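Local coordinates for Ketoacyl_synth_N domain-containing protein (Photorhabdus luminescens subsp. laumondii, PDB 6SMO), which probably acts as a ketosynthase-type subunit of the thiolase superfamily in polyketide or fatty-acid chain building, and binds a polyketone chain, at residues V10-K24 with I320-S332. Residues are numbered along the deposited sequence; the frame is centred on the assembly and turned at random.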
ATOM      1  N   VAL C  10       6.374 -17.303  15.454  1.00 39.87           N
ATOM      2  CA  VAL C  10       6.626 -15.853  15.710  1.00 40.15           C
ATOM      3  C   VAL C  10       8.122 -15.565  15.531  1.00 40.33           C
ATOM      4  O   VAL C  10       8.944 -16.424  15.906  1.00 40.73           O
ATOM      5  CB  VAL C  10       6.138 -15.423  17.108  1.00 40.47           C
ATOM      6  CG1 VAL C  10       4.621 -15.426  17.200  1.00 40.41           C
ATOM      7  CG2 VAL C  10       6.744 -16.268  18.220  1.00 41.12           C
ATOM      8  N   GLY C  11       8.441 -14.397  14.968  1.00 40.36           N
ATOM      9  CA  GLY C  11       9.811 -13.879  14.804  1.00 40.84           C
ATOM     10  C   GLY C  11       9.833 -12.367  14.935  1.00 41.06           C
ATOM     11  O   GLY C  11       8.893 -11.720  14.433  1.00 40.66           O
ATOM     12  N   ALA C  12      10.810 -11.825  15.663  1.00 41.87           N
ATOM     13  CA  ALA C  12      10.970 -10.368  15.863  1.00 42.29           C
ATOM     14  C   ALA C  12      12.445 -10.040  16.078  1.00 43.08           C
ATOM     15  O   ALA C  12      13.160 -10.916  16.499  1.00 43.57           O
ATOM     16  CB  ALA C  12      10.196  -9.962  17.075  1.00 42.00           C
ATOM     17  N   ILE C  13      12.867  -8.817  15.772  1.00 44.18           N
ATOM     18  CA  ILE C  13      14.259  -8.353  16.052  1.00 45.14           C
ATOM     19  C   ILE C  13      14.138  -6.983  16.717  1.00 45.18           C
ATOM     20  O   ILE C  13      13.279  -6.237  16.332  1.00 44.55           O
ATOM     21  CB  ILE C  13      15.142  -8.329  14.796  1.00 45.80           C
ATOM     22  CG1 ILE C  13      14.581  -7.419  13.706  1.00 46.02           C
ATOM     23  CG2 ILE C  13      15.369  -9.724  14.270  1.00 46.08           C
ATOM     24  CD1 ILE C  13      15.545  -7.179  12.587  1.00 46.38           C
ATOM     25  N   HIS C  14      14.976  -6.677  17.696  1.00 45.72           N
ATOM     26  CA  HIS C  14      14.825  -5.395  18.425  1.00 46.29           C
ATOM     27  C   HIS C  14      16.165  -5.002  19.044  1.00 47.51           C
ATOM     28  O   HIS C  14      17.027  -5.849  19.108  1.00 48.54           O
ATOM     29  CB  HIS C  14      13.735  -5.613  19.471  1.00 46.12           C
ATOM     30  CG  HIS C  14      13.277  -4.411  20.213  1.00 46.54           C
ATOM     31  ND1 HIS C  14      13.552  -4.223  21.530  1.00 46.73           N
ATOM     32  CD2 HIS C  14      12.531  -3.363  19.849  1.00 46.94           C
ATOM     33  CE1 HIS C  14      13.026  -3.104  21.939  1.00 46.88           C
ATOM     34  NE2 HIS C  14      12.394  -2.572  20.937  1.00 46.95           N
ATOM     35  N   PRO C  15      16.372  -3.751  19.491  1.00 48.24           N
ATOM     36  CA  PRO C  15      17.598  -3.355  20.155  1.00 49.38           C
ATOM     37  C   PRO C  15      17.855  -4.240  21.378  1.00 50.31           C
ATOM     38  O   PRO C  15      18.968  -4.437  21.714  1.00 50.62           O
ATOM     39  CB  PRO C  15      17.223  -1.962  20.647  1.00 49.32           C
ATOM     40  CG  PRO C  15      16.382  -1.431  19.555  1.00 48.70           C
ATOM     41  CD  PRO C  15      15.510  -2.612  19.227  1.00 48.00           C
ATOM     42  N   ASP C  16      16.801  -4.629  22.075  1.00 50.88           N
ATOM     43  CA  ASP C  16      16.883  -5.573  23.213  1.00 52.46           C
ATOM     44  C   ASP C  16      17.196  -6.998  22.734  1.00 53.32           C
ATOM     45  O   ASP C  16      17.663  -7.768  23.542  1.00 55.90           O
ATOM     46  CB  ASP C  16      15.687  -5.421  24.148  1.00 52.77           C
ATOM     47  CG  ASP C  16      15.701  -4.156  24.989  1.00 52.94           C
ATOM     48  OD1 ASP C  16      16.668  -3.416  24.922  1.00 52.34           O
ATOM     49  OD2 ASP C  16      14.736  -3.933  25.709  1.00 54.00           O
ATOM     50  N   GLY C  17      16.812  -7.402  21.529  1.00 52.52           N
ATOM     51  CA  GLY C  17      17.190  -8.767  21.126  1.00 52.90           C
ATOM     52  C   GLY C  17      17.079  -9.031  19.639  1.00 52.65           C
ATOM     53  O   GLY C  17      16.207  -8.481  19.016  1.00 51.89           O
ATOM     54  N   ASN C  18      17.856  -9.973  19.119  1.00 53.47           N
ATOM     55  CA  ASN C  18      17.776 -10.282  17.673  1.00 53.58           C
ATOM     56  C   ASN C  18      16.909 -11.515  17.440  1.00 52.50           C
ATOM     57  O   ASN C  18      16.868 -11.989  16.327  1.00 51.92           O
ATOM     58  CB  ASN C  18      19.148 -10.369  17.024  1.00 54.95           C
ATOM     59  CG  ASN C  18      19.786  -9.017  16.823  1.00 56.26           C
ATOM     60  OD1 ASN C  18      19.115  -7.990  16.842  1.00 56.57           O
ATOM     61  ND2 ASN C  18      21.093  -9.012  16.637  1.00 57.13           N
ATOM     62  N   ASP C  19      16.298 -12.032  18.491  1.00 52.43           N
ATOM     63  CA  ASP C  19      15.349 -13.175  18.403  1.00 52.87           C
ATOM     64  C   ASP C  19      14.293 -13.040  19.507  1.00 52.60           C
ATOM     65  O   ASP C  19      14.500 -12.225  20.427  1.00 51.25           O
ATOM     66  CB  ASP C  19      16.083 -14.519  18.459  1.00 53.71           C
ATOM     67  CG  ASP C  19      16.992 -14.688  19.664  1.00 54.50           C
ATOM     68  OD1 ASP C  19      16.461 -14.798  20.786  1.00 55.40           O
ATOM     69  OD2 ASP C  19      18.223 -14.707  19.470  1.00 56.02           O
ATOM     70  N   VAL C  20      13.210 -13.818  19.408  1.00 53.79           N
ATOM     71  CA  VAL C  20      12.005 -13.731  20.291  1.00 54.72           C
ATOM     72  C   VAL C  20      12.390 -14.079  21.737  1.00 55.05           C
ATOM     73  O   VAL C  20      11.873 -13.408  22.653  1.00 55.40           O
ATOM     74  CB  VAL C  20      10.852 -14.617  19.769  1.00 55.20           C
ATOM     75  CG1 VAL C  20      11.189 -16.103  19.794  1.00 56.30           C
ATOM     76  CG2 VAL C  20       9.554 -14.353  20.518  1.00 54.64           C
ATOM     77  N   THR C  21      13.260 -15.076  21.937  1.00 55.51           N
ATOM     78  CA  THR C  21      13.680 -15.579  23.275  1.00 55.48           C
ATOM     79  C   THR C  21      14.567 -14.539  23.974  1.00 55.39           C
ATOM     80  O   THR C  21      14.438 -14.400  25.207  1.00 54.59           O
ATOM     81  CB  THR C  21      14.389 -16.936  23.173  1.00 56.23           C
ATOM     82  OG1 THR C  21      15.425 -16.834  22.195  1.00 56.96           O
ATOM     83  CG2 THR C  21      13.450 -18.064  22.807  1.00 55.92           C
ATOM     84  N   ALA C  22      15.430 -13.848  23.221  1.00 55.15           N
ATOM     85  CA  ALA C  22      16.355 -12.804  23.726  1.00 56.05           C
ATOM     86  C   ALA C  22      15.558 -11.571  24.176  1.00 56.54           C
ATOM     87  O   ALA C  22      15.919 -10.987  25.217  1.00 57.59           O
ATOM     88  CB  ALA C  22      17.371 -12.447  22.668  1.00 55.00           C
ATOM     89  N   ILE C  23      14.517 -11.196  23.422  1.00 56.82           N
ATOM     90  CA  ILE C  23      13.638 -10.022  23.713  1.00 57.21           C
ATOM     91  C   ILE C  23      12.795 -10.332  24.957  1.00 59.05           C
ATOM     92  O   ILE C  23      12.755  -9.477  25.863  1.00 59.30           O
ATOM     93  CB  ILE C  23      12.758  -9.660  22.496  1.00 56.34           C
ATOM     94  CG1 ILE C  23      13.598  -9.260  21.279  1.00 55.55           C
ATOM     95  CG2 ILE C  23      11.757  -8.570  22.855  1.00 56.23           C
ATOM     96  CD1 ILE C  23      12.869  -9.385  19.961  1.00 55.12           C
ATOM     97  N   LYS C  24      12.155 -11.508  24.993  1.00 60.14           N
ATOM     98  CA  LYS C  24      11.206 -11.922  26.065  1.00 61.02           C
ATOM     99  C   LYS C  24      11.937 -11.993  27.413  1.00 61.58           C
ATOM    100  O   LYS C  24      11.345 -11.563  28.421  1.00 62.13           O
ATOM    101  CB  LYS C  24      10.549 -13.266  25.732  1.00 61.20           C
ATOM    102  CG  LYS C  24       9.324 -13.601  26.572  1.00 61.54           C
ATOM    103  CD  LYS C  24       8.555 -14.810  26.082  1.00 62.66           C
ATOM    104  CE  LYS C  24       9.173 -16.126  26.506  1.00 64.18           C
ATOM    105  NZ  LYS C  24       8.841 -16.459  27.912  1.00 65.26           N
ATOM    106  N   ILE C 320       4.736  -6.487  18.131  1.00 40.32           N
ATOM    107  CA  ILE C 320       5.809  -7.117  18.957  1.00 40.60           C
ATOM    108  C   ILE C 320       5.197  -7.584  20.277  1.00 40.49           C
ATOM    109  O   ILE C 320       5.644  -8.603  20.798  1.00 41.13           O
ATOM    110  CB  ILE C 320       7.014  -6.174  19.145  1.00 40.80           C
ATOM    111  CG1 ILE C 320       8.180  -6.879  19.841  1.00 41.34           C
ATOM    112  CG2 ILE C 320       6.618  -4.898  19.864  1.00 40.74           C
ATOM    113  CD1 ILE C 320       9.527  -6.308  19.501  1.00 41.59           C
ATOM    114  N   ASP C 321       4.196  -6.857  20.771  1.00 40.44           N
ATOM    115  CA  ASP C 321       3.425  -7.217  21.993  1.00 40.55           C
ATOM    116  C   ASP C 321       2.699  -8.548  21.753  1.00 39.65           C
ATOM    117  O   ASP C 321       2.736  -9.407  22.657  1.00 39.25           O
ATOM    118  CB  ASP C 321       2.443  -6.109  22.385  1.00 41.11           C
ATOM    119  CG  ASP C 321       3.106  -4.791  22.752  1.00 41.66           C
ATOM    120  OD1 ASP C 321       4.046  -4.387  22.039  1.00 42.22           O
ATOM    121  OD2 ASP C 321       2.674  -4.177  23.749  1.00 42.15           O
ATOM    122  N   SER C 322       2.073  -8.703  20.581  1.00 38.85           N
ATOM    123  CA  SER C 322       1.343  -9.926  20.145  1.00 38.56           C
ATOM    124  C   SER C 322       2.322 -11.093  19.957  1.00 39.01           C
ATOM    125  O   SER C 322       1.914 -12.245  20.206  1.00 38.64           O
ATOM    126  CB  SER C 322       0.551  -9.673  18.885  1.00 37.87           C
ATOM    127  OG  SER C 322      -0.427  -8.665  19.091  1.00 36.76           O
ATOM    128  N   VAL C 323       3.554 -10.802  19.523  1.00 39.26           N
ATOM    129  CA  VAL C 323       4.660 -11.797  19.368  1.00 39.99           C
ATOM    130  C   VAL C 323       5.030 -12.336  20.756  1.00 41.43           C
ATOM    131  O   VAL C 323       5.110 -13.573  20.903  1.00 41.51           O
ATOM    132  CB  VAL C 323       5.872 -11.181  18.638  1.00 39.63           C
ATOM    133  CG1 VAL C 323       7.163 -11.946  18.899  1.00 39.58           C
ATOM    134  CG2 VAL C 323       5.615 -11.064  17.143  1.00 39.37           C
ATOM    135  N   LEU C 324       5.238 -11.439  21.726  1.00 42.80           N
ATOM    136  CA  LEU C 324       5.551 -11.776  23.145  1.00 43.84           C
ATOM    137  C   LEU C 324       4.370 -12.527  23.774  1.00 44.34           C
ATOM    138  O   LEU C 324       4.613 -13.571  24.411  1.00 44.38           O
ATOM    139  CB  LEU C 324       5.868 -10.494  23.923  1.00 44.21           C
ATOM    140  CG  LEU C 324       7.350 -10.146  24.071  1.00 44.95           C
ATOM    141  CD1 LEU C 324       8.075 -10.185  22.734  1.00 44.93           C
ATOM    142  CD2 LEU C 324       7.517  -8.781  24.722  1.00 45.43           C
ATOM    143  N   ALA C 325       3.146 -12.013  23.600  1.00 44.61           N
ATOM    144  CA  ALA C 325       1.895 -12.564  24.180  1.00 45.28           C
ATOM    145  C   ALA C 325       1.688 -14.010  23.713  1.00 45.80           C
ATOM    146  O   ALA C 325       1.233 -14.832  24.533  1.00 45.61           O
ATOM    147  CB  ALA C 325       0.722 -11.692  23.805  1.00 44.85           C
ATOM    148  N   SER C 326       2.008 -14.303  22.447  1.00 46.67           N
ATOM    149  CA  SER C 326       1.930 -15.655  21.832  1.00 47.63           C
ATOM    150  C   SER C 326       2.934 -16.600  22.505  1.00 49.22           C
ATOM    151  O   SER C 326       2.575 -17.773  22.730  1.00 50.01           O
ATOM    152  CB  SER C 326       2.153 -15.591  20.342  1.00 46.93           C
ATOM    153  OG  SER C 326       1.136 -14.828  19.710  1.00 46.30           O
ATOM    154  N   SER C 327       4.139 -16.106  22.811  1.00 50.27           N
ATOM    155  CA  SER C 327       5.231 -16.863  23.481  1.00 52.23           C
ATOM    156  C   SER C 327       4.847 -17.174  24.933  1.00 54.11           C
ATOM    157  O   SER C 327       5.132 -18.299  25.386  1.00 56.09           O
ATOM    158  CB  SER C 327       6.542 -16.118  23.408  1.00 52.34           C
ATOM    159  OG  SER C 327       6.947 -15.934  22.060  1.00 52.83           O
ATOM    160  N   PHE C 328       4.228 -16.213  25.630  1.00 54.71           N
ATOM    161  CA  PHE C 328       3.773 -16.341  27.041  1.00 56.12           C
ATOM    162  C   PHE C 328       2.699 -17.432  27.149  1.00 56.12           C
ATOM    163  O   PHE C 328       2.785 -18.258  28.078  1.00 56.38           O
ATOM    164  CB  PHE C 328       3.255 -15.003  27.583  1.00 57.11           C
ATOM    165  CG  PHE C 328       4.318 -14.092  28.148  1.00 58.78           C
ATOM    166  CD1 PHE C 328       5.017 -14.444  29.293  1.00 60.00           C
ATOM    167  CD2 PHE C 328       4.610 -12.875  27.548  1.00 59.33           C
ATOM    168  CE1 PHE C 328       5.992 -13.607  29.817  1.00 61.16           C
ATOM    169  CE2 PHE C 328       5.584 -12.038  28.074  1.00 60.11           C
ATOM    170  CZ  PHE C 328       6.273 -12.406  29.208  1.00 60.95           C
ATOM    171  N   LEU C 329       1.730 -17.439  26.225  1.00 56.26           N
ATOM    172  CA  LEU C 329       0.548 -18.347  26.245  1.00 56.78           C
ATOM    173  C   LEU C 329       0.930 -19.760  25.781  1.00 57.66           C
ATOM    174  O   LEU C 329       0.121 -20.681  26.010  1.00 58.66           O
ATOM    175  CB  LEU C 329      -0.557 -17.767  25.353  1.00 55.57           C
ATOM    176  CG  LEU C 329      -1.271 -16.533  25.904  1.00 55.01           C
ATOM    177  CD1 LEU C 329      -2.077 -15.840  24.815  1.00 54.61           C
ATOM    178  CD2 LEU C 329      -2.168 -16.894  27.078  1.00 55.29           C
ATOM    179  N   SER C 330       2.105 -19.933  25.160  1.00 58.47           N
ATOM    180  CA  SER C 330       2.597 -21.228  24.618  1.00 59.86           C
ATOM    181  C   SER C 330       3.360 -22.009  25.698  1.00 62.83           C
ATOM    182  O   SER C 330       4.443 -22.544  25.382  1.00 63.48           O
ATOM    183  CB  SER C 330       3.450 -21.003  23.393  1.00 58.80           C
ATOM    184  OG  SER C 330       4.664 -20.349  23.729  1.00 58.81           O
ATOM    185  N   GLU C 331       2.804 -22.083  26.915  1.00 65.82           N
ATOM    186  CA  GLU C 331       3.394 -22.775  28.094  1.00 68.59           C
ATOM    187  C   GLU C 331       4.827 -22.272  28.327  1.00 69.58           C
ATOM    188  O   GLU C 331       5.723 -23.112  28.549  1.00 69.46           O
ATOM    189  CB  GLU C 331       3.359 -24.293  27.892  1.00 70.65           C
ATOM    190  CG  GLU C 331       1.959 -24.851  27.710  1.00 72.33           C
ATOM    191  CD  GLU C 331       1.905 -26.342  27.421  1.00 73.78           C
ATOM    192  OE1 GLU C 331       1.096 -26.746  26.561  1.00 76.31           O
ATOM    193  OE2 GLU C 331       2.666 -27.097  28.060  1.00 74.34           O
ATOM    194  N   SER C 332       5.026 -20.950  28.278  1.00 70.51           N
ATOM    195  CA  SER C 332       6.339 -20.275  28.461  1.00 71.06           C
ATOM    196  C   SER C 332       6.125 -18.778  28.713  1.00 70.89           C
ATOM    197  O   SER C 332       6.776 -18.256  29.640  1.00 70.31           O
ATOM    198  CB  SER C 332       7.235 -20.508  27.271  1.00 71.83           C
ATOM    199  OG  SER C 332       8.550 -20.036  27.524  1.00 73.05           O
TER
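Val323 puts its CG1, anti to the backbone N (chi1 159°), in among Val10, Ala12 and Val20, with Val20 CG2 at 3.8 Å and Val10 CB at 4.0 Å. One turn on, Ser327 donates a hydrogen bond from OG to Val323 O (3.2 Å), which satisfies this buried hydroxyl and lets it lie against the methyls of Val10 and Val20. The branches of Ile23 and Leu324 meet at about a right angle, CG2 to CD1. Lys24 is the long arm of the contact. Its CD rides on Ser327 CB at 3.6 Å and its CG sits over one face of the Phe328 ring; bends at chi3 and chi4 then bring NZ off-centre above the ring, 4.8 Å from the centroid in a cation-pi contact, and on to a weak hydrogen bond with Ser332 O (3.2 Å). A helix near the C-terminus thus covers the mixed sheet beside the N-terminal strand and helix, consistent with the layered alpha/beta core of the thiolase superfamily. The axis of 320-329 runs at 92° to that of 20-24; helix 319-329 packs over strand 5-13 and its antiparallel neighbour 218-229, where Leu225 meets Val323 and Ser326, while Ala325 and Leu329 face strand 351-356.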